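Local atomic coordinates of ESX-5 secretion-associated protein EspG5 (Mycobacterium marinum, PDB entry 6VJ5), a protein that acts as a specific cytoplasmic chaperone for cognate PE/PPE proteins, keeping their dimers from aggregating and supporting secretion of LipY and PE31/PPE18 by the ESX-5 system. Residues H28-P31 and E32-C35; W46-H50 and P51-V55; D65-N68 and E69-A73; V174-E177 and E178-A182; M202-S205 and A206-A210. All blocks are in the same frame, centred on the assembly; numbering follows the deposited sequence.

Contact 1: residues H28-P31 and E32-C35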
loop_
_atom_site.group_PDB
_atom_site.type_symbol
_atom_site.label_atom_id
_atom_site.label_comp_id
_atom_site.label_asym_id
_atom_site.label_seq_id
_atom_site.Cartn_x
_atom_site.Cartn_y
_atom_site.Cartn_z
ATOM N N HIS C 28 -9.162 3.050 -7.814
ATOM C CA HIS C 28 -9.754 1.726 -7.762
ATOM C C HIS C 28 -10.785 1.575 -8.870
ATOM O O HIS C 28 -11.436 2.536 -9.286
ATOM C CB HIS C 28 -10.402 1.437 -6.379
ATOM C CG HIS C 28 -11.512 2.373 -5.998
ATOM N ND1 HIS C 28 -11.291 3.602 -5.410
ATOM C CD2 HIS C 28 -12.856 2.233 -6.080
ATOM C CE1 HIS C 28 -12.452 4.187 -5.168
ATOM N NE2 HIS C 28 -13.417 3.378 -5.565
ATOM N N VAL C 29 -10.885 0.349 -9.378
ATOM C CA VAL C 29 -12.005 -0.058 -10.216
ATOM C C VAL C 29 -12.827 -1.034 -9.386
ATOM O O VAL C 29 -12.643 -1.131 -8.167
ATOM C CB VAL C 29 -11.537 -0.682 -11.539
ATOM C CG1 VAL C 29 -10.888 0.387 -12.404
ATOM C CG2 VAL C 29 -10.580 -1.826 -11.277
ATOM N N ALA C 30 -13.720 -1.772 -10.031
ATOM C CA ALA C 30 -14.511 -2.764 -9.322
ATOM C C ALA C 30 -13.589 -3.703 -8.544
ATOM O O ALA C 30 -12.594 -4.187 -9.104
ATOM C CB ALA C 30 -15.369 -3.563 -10.301
ATOM N N PRO C 31 -13.872 -3.973 -7.270
ATOM C CA PRO C 31 -13.038 -4.936 -6.529
ATOM C C PRO C 31 -13.034 -6.323 -7.144
ATOM O O PRO C 31 -12.068 -7.071 -6.947
ATOM C CB PRO C 31 -13.661 -4.943 -5.124
ATOM C CG PRO C 31 -15.074 -4.457 -5.322
ATOM C CD PRO C 31 -15.028 -3.499 -6.483
ATOM N N GLU C 32 -14.078 -6.694 -7.892
ATOM C CA GLU C 32 -14.155 -8.050 -8.428
ATOM C C GLU C 32 -13.057 -8.330 -9.447
ATOM O O GLU C 32 -12.676 -9.490 -9.638
ATOM C CB GLU C 32 -15.523 -8.292 -9.063
ATOM C CG GLU C 32 -16.669 -8.368 -8.071
ATOM C CD GLU C 32 -17.194 -7.011 -7.678
ATOM O OE1 GLU C 32 -16.625 -6.006 -8.142
ATOM O OE2 GLU C 32 -18.176 -6.951 -6.909
ATOM N N LEU C 33 -12.549 -7.298 -10.119
ATOM C CA LEU C 33 -11.403 -7.478 -11.001
ATOM C C LEU C 33 -10.113 -7.710 -10.232
ATOM O O LEU C 33 -9.114 -8.122 -10.835
ATOM C CB LEU C 33 -11.254 -6.260 -11.905
ATOM C CG LEU C 33 -12.407 -6.053 -12.885
ATOM C CD1 LEU C 33 -12.455 -4.616 -13.347
ATOM C CD2 LEU C 33 -12.239 -7.001 -14.060
ATOM N N ARG C 34 -10.117 -7.434 -8.927
ATOM C CA ARG C 34 -9.007 -7.757 -8.038
ATOM C C ARG C 34 -7.673 -7.301 -8.624
ATOM O O ARG C 34 -6.714 -8.069 -8.734
ATOM C CB ARG C 34 -8.998 -9.252 -7.729
ATOM C CG ARG C 34 -8.159 -9.643 -6.535
ATOM C CD ARG C 34 -8.402 -11.092 -6.152
ATOM N NE ARG C 34 -9.590 -11.274 -5.320
ATOM C CZ ARG C 34 -9.924 -12.429 -4.752
ATOM N NH1 ARG C 34 -9.159 -13.493 -4.936
ATOM N NH2 ARG C 34 -11.018 -12.524 -4.007
ATOM N N CYS C 35 -7.606 -6.026 -8.987
ATOM C CA CYS C 35 -6.348 -5.446 -9.427
ATOM C C CYS C 35 -5.626 -4.793 -8.257
ATOM O O CYS C 35 -6.199 -4.565 -7.188
ATOM C CB CYS C 35 -6.591 -4.426 -10.532
ATOM S SG CYS C 35 -7.243 -5.166 -12.033
HETATM O O HOH W 1 -12.278 -9.771 -5.154
#
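Two donors converge on the carbonyl oxygen of Pro31: the backbone N of Arg34, at 2.8 Å from Pro31 O, and a water that donates to it and accepts from Arg34 NE. This is a turn of 3-10 helix in the loop between helices 14-23 and 51-58, and its i to i+3 pattern recurs one residue earlier, where Leu33 N donates to Ala30 O over 3.3 Å. Arg34 closes the turn with positive phi (48°), and its NH1 goes on to Gly97 O and Asp110 O. The carboxylate of Glu32 lies alongside the proline ring, pointing the same way: a bend at chi2 (83°) sets OE1 3.4 Å from Pro31 CD and 3.5 Å from Ala30 CB, while OE2 is held by Tyr226 and a salt bridge to Arg228. Ala30 and Leu33 rest on Val119 of strand 115-123, which joins the turn to the large sheet, and Pro31 and Glu32 also pack against a chain of another protein. On the apolar side, Val29 and Leu33 cross at about a right angle, CG2 of Val29 lying 3.9 Å from CD1 of Leu33.

Contact 2: residues W46-H50 and P51-V55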
loop_
_atom_site.group_PDB
_atom_site.type_symbol
_atom_site.label_atom_id
_atom_site.label_comp_id
_atom_site.label_asym_id
_atom_site.label_seq_id
_atom_site.Cartn_x
_atom_site.Cartn_y
_atom_site.Cartn_z
ATOM N N TRP C 46 8.822 5.351 -12.614
ATOM C CA TRP C 46 9.247 3.978 -12.357
ATOM C C TRP C 46 8.333 2.967 -13.038
ATOM O O TRP C 46 8.708 1.796 -13.171
ATOM C CB TRP C 46 9.307 3.706 -10.850
ATOM C CG TRP C 46 7.970 3.623 -10.162
ATOM C CD1 TRP C 46 7.156 4.668 -9.816
ATOM C CD2 TRP C 46 7.308 2.432 -9.709
ATOM N NE1 TRP C 46 6.023 4.197 -9.188
ATOM C CE2 TRP C 46 6.094 2.829 -9.110
ATOM C CE3 TRP C 46 7.624 1.069 -9.755
ATOM C CZ2 TRP C 46 5.194 1.911 -8.564
ATOM C CZ3 TRP C 46 6.728 0.158 -9.214
ATOM C CH2 TRP C 46 5.528 0.585 -8.626
ATOM N N LEU C 47 7.145 3.397 -13.472
ATOM C CA LEU C 47 6.291 2.537 -14.283
ATOM C C LEU C 47 6.929 2.236 -15.634
ATOM O O LEU C 47 6.747 1.137 -16.174
ATOM C CB LEU C 47 4.926 3.198 -14.480
ATOM C CG LEU C 47 4.165 3.552 -13.203
ATOM C CD1 LEU C 47 2.914 4.360 -13.500
ATOM C CD2 LEU C 47 3.810 2.279 -12.456
ATOM N N ASN C 48 7.674 3.198 -16.196
ATOM C CA ASN C 48 8.326 3.000 -17.489
ATOM C C ASN C 48 9.322 1.845 -17.472
ATOM O O ASN C 48 9.734 1.376 -18.541
ATOM C CB ASN C 48 9.053 4.279 -17.918
ATOM C CG ASN C 48 8.202 5.177 -18.795
ATOM O OD1 ASN C 48 7.369 4.700 -19.563
ATOM N ND2 ASN C 48 8.417 6.484 -18.691
ATOM N N GLU C 49 9.737 1.394 -16.287
ATOM C CA GLU C 49 10.659 0.273 -16.171
ATOM C C GLU C 49 9.959 -1.078 -16.270
ATOM O O GLU C 49 10.609 -2.072 -16.608
ATOM C CB GLU C 49 11.425 0.372 -14.845
ATOM C CG GLU C 49 12.607 1.340 -14.885
ATOM C CD GLU C 49 12.966 1.920 -13.524
ATOM O OE1 GLU C 49 12.435 1.447 -12.495
ATOM O OE2 GLU C 49 13.784 2.865 -13.491
ATOM N N HIS C 50 8.662 -1.140 -15.994
ATOM C CA HIS C 50 7.956 -2.408 -16.072
ATOM C C HIS C 50 8.008 -2.939 -17.505
ATOM O O HIS C 50 7.884 -2.161 -18.460
ATOM C CB HIS C 50 6.503 -2.238 -15.625
ATOM C CG HIS C 50 5.895 -3.486 -15.064
ATOM N ND1 HIS C 50 5.450 -4.521 -15.857
ATOM C CD2 HIS C 50 5.660 -3.863 -13.785
ATOM C CE1 HIS C 50 4.970 -5.485 -15.092
ATOM N NE2 HIS C 50 5.083 -5.110 -13.831
ATOM N N PRO C 51 8.208 -4.246 -17.693
ATOM C CA PRO C 51 8.186 -4.788 -19.064
ATOM C C PRO C 51 6.844 -4.607 -19.742
ATOM O O PRO C 51 6.789 -4.419 -20.964
ATOM C CB PRO C 51 8.521 -6.275 -18.871
ATOM C CG PRO C 51 9.128 -6.376 -17.501
ATOM C CD PRO C 51 8.469 -5.292 -16.688
ATOM N N GLY C 52 5.754 -4.655 -18.973
ATOM C CA GLY C 52 4.429 -4.517 -19.541
ATOM C C GLY C 52 4.183 -3.191 -20.225
ATOM O O GLY C 52 3.234 -3.075 -21.006
ATOM N N MET C 53 5.011 -2.180 -19.949
ATOM C CA MET C 53 4.797 -0.877 -20.568
ATOM C C MET C 53 5.150 -0.918 -22.051
ATOM O O MET C 53 4.376 -0.456 -22.897
ATOM C CB MET C 53 5.609 0.199 -19.844
ATOM C CG MET C 53 5.149 1.623 -20.149
ATOM S SD MET C 53 3.411 1.928 -19.752
ATOM C CE MET C 53 3.516 2.449 -18.041
ATOM N N ALA C 54 6.315 -1.479 -22.390
ATOM C CA ALA C 54 6.688 -1.588 -23.796
ATOM C C ALA C 54 5.763 -2.538 -24.547
ATOM O O ALA C 54 5.547 -2.368 -25.752
ATOM C CB ALA C 54 8.140 -2.050 -23.923
ATOM N N VAL C 55 5.214 -3.541 -23.860
ATOM C CA VAL C 55 4.272 -4.449 -24.505
ATOM C C VAL C 55 3.004 -3.704 -24.899
ATOM O O VAL C 55 2.451 -3.921 -25.985
ATOM C CB VAL C 55 3.969 -5.641 -23.579
ATOM C CG1 VAL C 55 2.885 -6.527 -24.172
ATOM C CG2 VAL C 55 5.244 -6.435 -23.318
#
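This is a local contact at a helix start, far from the centre of the chain, where a short 3-10 segment leads through His50 into helix 51-58. The imidazole of His50 accepts through ND1 from Gly52 N at 3.1 Å, with an N-H...N angle of 158° and the donor only 4° out of the ring plane. CG stands anti to the backbone N (chi1 -153°), and the ring is thereby carried forward past the pyrrolidine of Pro51, whose CD lies 3.2 Å from His50 ND1. The acceptor role is consistent with an ND1 without a proton. His50 is thus the N-cap, its ring edge taking the place more often filled by a carboxylate, amide or hydroxyl oxygen; beside this bond, His50 O takes Met53 N at 3.2 Å. Met53 then reaches back over the turn, bent at both chi2 and chi3, until its CE meets Leu47 CB at 3.9 Å. Its CG passes 3.8 Å from Asn48 OD1, an oxygen whose hydrogen bond goes to Arg57. Leu47 packs on Trp18 and Ala22 of helix 14-23, and His50 lies against Asp15 and Met19 of that helix.

Contact 3: residues D65-N68 and E69-A73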
loop_
_atom_site.group_PDB
_atom_site.type_symbol
_atom_site.label_atom_id
_atom_site.label_comp_id
_atom_site.label_asym_id
_atom_site.label_seq_id
_atom_site.Cartn_x
_atom_site.Cartn_y
_atom_site.Cartn_z
ATOM N N ASP C 65 3.506 8.305 -23.810
ATOM C CA ASP C 65 3.062 8.285 -22.422
ATOM C C ASP C 65 1.566 8.541 -22.300
ATOM O O ASP C 65 1.051 8.652 -21.181
ATOM C CB ASP C 65 3.836 9.318 -21.599
ATOM C CG ASP C 65 5.301 8.960 -21.446
ATOM O OD1 ASP C 65 5.602 7.763 -21.252
ATOM O OD2 ASP C 65 6.150 9.871 -21.524
ATOM N N THR C 66 0.858 8.648 -23.418
ATOM C CA THR C 66 -0.572 8.916 -23.423
ATOM C C THR C 66 -1.306 7.641 -23.817
ATOM O O THR C 66 -0.913 6.962 -24.772
ATOM C CB THR C 66 -0.918 10.057 -24.384
ATOM O OG1 THR C 66 -0.880 9.579 -25.733
ATOM C CG2 THR C 66 0.077 11.206 -24.222
ATOM N N VAL C 67 -2.347 7.309 -23.070
ATOM C CA VAL C 67 -3.148 6.126 -23.356
ATOM C C VAL C 67 -4.094 6.434 -24.507
ATOM O O VAL C 67 -4.706 7.507 -24.555
ATOM C CB VAL C 67 -3.919 5.685 -22.098
ATOM C CG1 VAL C 67 -4.850 4.529 -22.422
ATOM C CG2 VAL C 67 -2.954 5.295 -20.985
ATOM N N ASN C 68 -4.184 5.506 -25.461
ATOM C CA ASN C 68 -5.197 5.564 -26.510
ATOM C C ASN C 68 -6.507 6.090 -25.937
ATOM O O ASN C 68 -6.977 5.617 -24.900
ATOM C CB ASN C 68 -5.379 4.165 -27.111
ATOM C CG ASN C 68 -6.419 4.125 -28.209
ATOM O OD1 ASN C 68 -7.578 4.467 -27.991
ATOM N ND2 ASN C 68 -6.009 3.692 -29.397
ATOM N N GLU C 69 -7.082 7.096 -26.603
ATOM C CA GLU C 69 -8.170 7.842 -25.978
ATOM C C GLU C 69 -9.468 7.044 -25.938
ATOM O O GLU C 69 -10.257 7.205 -24.999
ATOM C CB GLU C 69 -8.383 9.176 -26.698
ATOM C CG GLU C 69 -9.523 10.017 -26.132
ATOM C CD GLU C 69 -9.481 10.152 -24.614
ATOM O OE1 GLU C 69 -8.405 10.462 -24.057
ATOM O OE2 GLU C 69 -10.534 9.942 -23.977
ATOM N N GLN C 70 -9.723 6.194 -26.933
ATOM C CA GLN C 70 -10.895 5.328 -26.857
ATOM C C GLN C 70 -10.795 4.406 -25.645
ATOM O O GLN C 70 -11.749 4.265 -24.870
ATOM C CB GLN C 70 -11.049 4.523 -28.151
ATOM C CG GLN C 70 -11.426 5.345 -29.385
ATOM C CD GLN C 70 -10.230 6.032 -30.034
ATOM O OE1 GLN C 70 -9.094 5.886 -29.582
ATOM N NE2 GLN C 70 -10.483 6.777 -31.103
ATOM N N VAL C 71 -9.624 3.792 -25.454
ATOM C CA VAL C 71 -9.393 2.940 -24.290
ATOM C C VAL C 71 -9.516 3.749 -23.004
ATOM O O VAL C 71 -10.168 3.327 -22.041
ATOM C CB VAL C 71 -8.012 2.266 -24.393
ATOM C CG1 VAL C 71 -7.711 1.470 -23.130
ATOM C CG2 VAL C 71 -7.931 1.388 -25.629
ATOM N N ALA C 72 -8.871 4.917 -22.962
ATOM C CA ALA C 72 -8.919 5.741 -21.759
ATOM C C ALA C 72 -10.345 6.157 -21.427
ATOM O O ALA C 72 -10.676 6.356 -20.252
ATOM C CB ALA C 72 -8.028 6.971 -21.929
ATOM N N ALA C 73 -11.198 6.300 -22.443
ATOM C CA ALA C 73 -12.602 6.589 -22.180
ATOM C C ALA C 73 -13.278 5.418 -21.478
ATOM O O ALA C 73 -14.082 5.618 -20.560
ATOM C CB ALA C 73 -13.324 6.924 -23.484
#
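Polar capping and apolar packing share the work where Asn68 leads from strand 66-67 into helix 69-79. Asn68 is the N-cap. Its side-chain oxygen OD1 faces two amides of the first turn: Val71 N lies 3.3 Å from Asn68 OD1 in a nearly straight but weak bond, and Gln70 N lies 3.0 Å from the same oxygen in another weak one, bent to 122°. With CG anti to the backbone N (chi1 180°), the amide swings round to the exposed start of the helix. The stronger link is made by the backbone, Ala72 N donating to Asn68 O at 2.8 Å, the first full helical bond. Apolar contact follows from the residue before the cap. Val67 directs CG1 at the helix, 4.0 Å from Ala72 CB; Val67 and Ala72 occupy the N' and N4 positions of a hydrophobic staple. The same Val67 CG1 also lies 4.2 Å from Val71 CG1. Val67 rests on Leu20 and Leu23 of helix 14-23, and both Val67 and Ala72 touch Leu24; a backbone bond ties Asn68 to Ile61, just ahead of strand 62-63, the partner of 66-67.

Contact 4: residues V174-E177 and E178-A182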
loop_
_atom_site.group_PDB
_atom_site.type_symbol
_atom_site.label_atom_id
_atom_site.label_comp_id
_atom_site.label_asym_id
_atom_site.label_seq_id
_atom_site.Cartn_x
_atom_site.Cartn_y
_atom_site.Cartn_z
ATOM N N VAL C 174 -39.840 -18.868 -0.385
ATOM C CA VAL C 174 -39.682 -19.326 0.993
ATOM C C VAL C 174 -39.059 -18.221 1.839
ATOM O O VAL C 174 -38.321 -17.379 1.307
ATOM C CB VAL C 174 -38.833 -20.606 1.048
ATOM C CG1 VAL C 174 -39.531 -21.740 0.315
ATOM C CG2 VAL C 174 -37.456 -20.356 0.445
ATOM N N PRO C 175 -39.329 -18.175 3.145
ATOM C CA PRO C 175 -38.649 -17.187 3.999
ATOM C C PRO C 175 -37.142 -17.403 3.981
ATOM O O PRO C 175 -36.654 -18.519 4.171
ATOM C CB PRO C 175 -39.241 -17.441 5.391
ATOM C CG PRO C 175 -40.537 -18.158 5.143
ATOM C CD PRO C 175 -40.314 -18.978 3.895
ATOM N N LEU C 176 -36.403 -16.315 3.764
ATOM C CA LEU C 176 -34.965 -16.443 3.557
ATOM C C LEU C 176 -34.263 -16.936 4.816
ATOM O O LEU C 176 -33.480 -17.892 4.764
ATOM C CB LEU C 176 -34.374 -15.111 3.110
ATOM C CG LEU C 176 -32.866 -15.130 2.863
ATOM C CD1 LEU C 176 -32.514 -16.113 1.768
ATOM C CD2 LEU C 176 -32.386 -13.729 2.528
ATOM N N GLU C 177 -34.518 -16.300 5.960
ATOM C CA GLU C 177 -33.779 -16.682 7.160
ATOM C C GLU C 177 -34.090 -18.120 7.558
ATOM O O GLU C 177 -33.186 -18.876 7.931
ATOM C CB GLU C 177 -34.059 -15.709 8.308
ATOM C CG GLU C 177 -35.506 -15.540 8.729
ATOM C CD GLU C 177 -35.665 -14.469 9.806
ATOM O OE1 GLU C 177 -34.637 -13.960 10.309
ATOM O OE2 GLU C 177 -36.817 -14.130 10.145
ATOM N N GLU C 178 -35.356 -18.536 7.451
ATOM C CA GLU C 178 -35.679 -19.939 7.700
ATOM C C GLU C 178 -35.027 -20.852 6.666
ATOM O O GLU C 178 -34.644 -21.986 6.986
ATOM C CB GLU C 178 -37.196 -20.151 7.708
ATOM C CG GLU C 178 -37.890 -19.750 9.006
ATOM C CD GLU C 178 -38.255 -18.273 9.067
ATOM O OE1 GLU C 178 -37.796 -17.504 8.197
ATOM O OE2 GLU C 178 -39.007 -17.882 9.988
ATOM N N MET C 179 -34.885 -20.372 5.426
ATOM C CA MET C 179 -34.276 -21.183 4.375
ATOM C C MET C 179 -32.779 -21.367 4.598
ATOM O O MET C 179 -32.243 -22.461 4.373
ATOM C CB MET C 179 -34.525 -20.536 3.012
ATOM C CG MET C 179 -33.925 -21.292 1.852
ATOM S SD MET C 179 -34.699 -22.898 1.647
ATOM C CE MET C 179 -33.682 -23.572 0.338
ATOM N N LEU C 180 -32.073 -20.303 4.988
ATOM C CA LEU C 180 -30.639 -20.442 5.219
ATOM C C LEU C 180 -30.373 -21.393 6.373
ATOM O O LEU C 180 -29.442 -22.206 6.322
ATOM C CB LEU C 180 -30.016 -19.081 5.496
ATOM C CG LEU C 180 -29.993 -18.126 4.300
ATOM C CD1 LEU C 180 -30.173 -16.713 4.854
ATOM C CD2 LEU C 180 -28.735 -18.255 3.485
ATOM N N GLU C 181 -31.189 -21.306 7.424
ATOM C CA GLU C 181 -31.027 -22.194 8.569
ATOM C C GLU C 181 -31.273 -23.646 8.178
ATOM O O GLU C 181 -30.529 -24.544 8.596
ATOM C CB GLU C 181 -31.982 -21.764 9.679
ATOM C CG GLU C 181 -31.905 -22.616 10.925
ATOM C CD GLU C 181 -32.543 -21.943 12.122
ATOM O OE1 GLU C 181 -32.986 -20.784 11.985
ATOM O OE2 GLU C 181 -32.597 -22.573 13.198
ATOM N N ALA C 182 -32.297 -23.892 7.352
ATOM C CA ALA C 182 -32.602 -25.261 6.940
ATOM C C ALA C 182 -31.593 -25.757 5.908
ATOM O O ALA C 182 -31.237 -26.941 5.886
ATOM C CB ALA C 182 -34.021 -25.342 6.375
#
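Met179 reaches back across the strand-to-helix junction to Val174. Its CB sits over the start of the helix, 3.2 Å from Pro175 O and 3.3 Å from Leu176 O, and is also 3.9 Å from Val174 CG2. With CG anti to the backbone N (chi1 180°) and a bend at chi2, the chain runs down past the valine: CG and SD each keep 3.9 Å from Val174 CG2. Only the terminal CE turns away from the valine, and the side chain packs against Ile204 and against Ile270 of strand 267-272, as well as an apolar side chain on a chain of another protein. The setting is the point where edge strand 172-175 of the large antiparallel sheet turns without a linking loop into helix 176-188. Pro175, the N-cap, has no polar side chain to cap with; its carbonyl takes Met179 N at 2.9 Å, as the i to i+4 helical bond. The next such bond runs from Leu180 N to Leu176 O. The same two residues also meet through their side chains, Leu176 CG lying 3.7 Å from Leu180 CD1, and Leu180 also touches an apolar side chain of another protein's chain. The exposed flank is acidic. Glu178, bent at chi2 (86°), turns OE1 onto the Pro175 ring, with Pro175 CB 3.2 Å away. Glu177 lies beside it pointing the same way, the carboxylate planes 73° apart; Glu177 OE2 and Glu178 OE1, 4.0 Å apart, probably repel somewhat, though the helix N-terminus may partly offset this.

Contact 5: residues M202-S205 and A206-A210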
loop_
_atom_site.group_PDB
_atom_site.type_symbol
_atom_site.label_atom_id
_atom_site.label_comp_id
_atom_site.label_asym_id
_atom_site.label_seq_id
_atom_site.Cartn_x
_atom_site.Cartn_y
_atom_site.Cartn_z
ATOM N N MET C 202 -41.447 -26.426 4.506
ATOM C CA MET C 202 -41.542 -25.039 4.068
ATOM C C MET C 202 -42.341 -24.887 2.778
ATOM O O MET C 202 -42.488 -23.762 2.285
ATOM C CB MET C 202 -40.139 -24.452 3.873
ATOM C CG MET C 202 -39.760 -23.380 4.883
ATOM S SD MET C 202 -38.066 -22.783 4.696
ATOM C CE MET C 202 -37.136 -24.285 5.030
ATOM N N GLY C 203 -42.850 -25.983 2.218
ATOM C CA GLY C 203 -43.615 -25.929 0.991
ATOM C C GLY C 203 -42.822 -26.162 -0.273
ATOM O O GLY C 203 -43.340 -25.908 -1.369
ATOM N N ILE C 204 -41.594 -26.646 -0.166
ATOM C CA ILE C 204 -40.749 -26.910 -1.322
ATOM C C ILE C 204 -41.054 -28.316 -1.816
ATOM O O ILE C 204 -41.099 -29.265 -1.023
ATOM C CB ILE C 204 -39.259 -26.757 -0.970
ATOM C CG1 ILE C 204 -39.000 -25.388 -0.335
ATOM C CG2 ILE C 204 -38.405 -26.943 -2.216
ATOM C CD1 ILE C 204 -37.577 -25.191 0.173
ATOM N N SER C 205 -41.256 -28.455 -3.124
ATOM C CA SER C 205 -41.734 -29.713 -3.678
ATOM C C SER C 205 -40.655 -30.788 -3.609
ATOM O O SER C 205 -39.457 -30.503 -3.627
ATOM C CB SER C 205 -42.186 -29.519 -5.127
ATOM O OG SER C 205 -41.080 -29.523 -6.016
ATOM N N ALA C 206 -41.100 -32.042 -3.521
ATOM C CA ALA C 206 -40.161 -33.157 -3.522
ATOM C C ALA C 206 -39.255 -33.111 -4.743
ATOM O O ALA C 206 -38.094 -33.524 -4.672
ATOM C CB ALA C 206 -40.921 -34.484 -3.476
ATOM N N SER C 207 -39.761 -32.613 -5.872
ATOM C CA SER C 207 -38.917 -32.509 -7.058
ATOM C C SER C 207 -37.898 -31.387 -6.902
ATOM O O SER C 207 -36.717 -31.559 -7.227
ATOM C CB SER C 207 -39.776 -32.288 -8.301
ATOM O OG SER C 207 -39.092 -32.743 -9.460
ATOM N N THR C 208 -38.332 -30.238 -6.381
ATOM C CA THR C 208 -37.407 -29.135 -6.162
ATOM C C THR C 208 -36.303 -29.523 -5.184
ATOM O O THR C 208 -35.128 -29.217 -5.414
ATOM C CB THR C 208 -38.174 -27.912 -5.662
ATOM O OG1 THR C 208 -39.250 -27.622 -6.567
ATOM C CG2 THR C 208 -37.253 -26.711 -5.563
ATOM N N VAL C 209 -36.654 -30.214 -4.098
ATOM C CA VAL C 209 -35.646 -30.597 -3.112
ATOM C C VAL C 209 -34.579 -31.480 -3.750
ATOM O O VAL C 209 -33.381 -31.326 -3.479
ATOM C CB VAL C 209 -36.308 -31.294 -1.912
ATOM C CG1 VAL C 209 -35.246 -31.937 -1.030
ATOM C CG2 VAL C 209 -37.134 -30.308 -1.113
ATOM N N ALA C 210 -34.989 -32.424 -4.598
ATOM C CA ALA C 210 -34.011 -33.311 -5.222
ATOM C C ALA C 210 -33.065 -32.534 -6.133
ATOM O O ALA C 210 -31.847 -32.754 -6.107
ATOM C CB ALA C 210 -34.723 -34.417 -6.002
HETATM O O HOH W 2 -41.454 -26.190 -4.953
#
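Val209 N donates to Ser205 O at 2.9 Å, the opening helical bond of helix 206-217. Before it, the chain leaves helix 197-200 through Gly203, whose positive phi (94°) closes a Schellman motif, and runs extended through Ile204 and Ser205. Ser205 is the N-cap, and its hydroxyl OG accepts from Thr208 N at 2.9 Å with an N-H...O angle of 164°. A chi1 of 81° sets OG between the backbone N and the carbonyl carbon, turned toward the first helical turn. The hydroxyls of the two residues also approach closely, Thr208 OG1 lying 2.7 Å from Ser205 OG, and a water that accepts from Ser205 N at 2.9 Å is linked to Thr208 OG1 as well. Asn170 serves both, through its OD1 to Ser205 OG and its backbone N to Thr208 OG1. Next to these polar groups Ile204 and Thr208 cross at about a right angle, their CG2 methyls 3.5 Å apart, and Ile204 CG2 also meets Val209 CG2 at 3.8 Å. Ile204 and Thr208 rest on Ile270 of strand 267-272, while Val209 touches Trp186 on helix 176-188.

Overall arrangement
Contact 1 is the buried member, a 3-10 turn packed on the large sheet; the remaining four are partly buried helix starts farther from the chain's centre. A chain of another protein reaches contacts 1, 2 and 4 but not 3 and 5. The four helix starts form two pairs at opposite ends. Contacts 2 and 3, with centres 16 Å apart, both lean on helix 14-23, whereas contacts 4 and 5, with centres 14 Å apart, share strand 267-272 and touch directly, Ala182 CB meeting Met202 CE at 3.6 Å. One task admits different chemistry: an imidazole nitrogen, an amide oxygen and a hydroxyl cap contacts 2, 3 and 5, while contact 4 relies on backbone carbonyls.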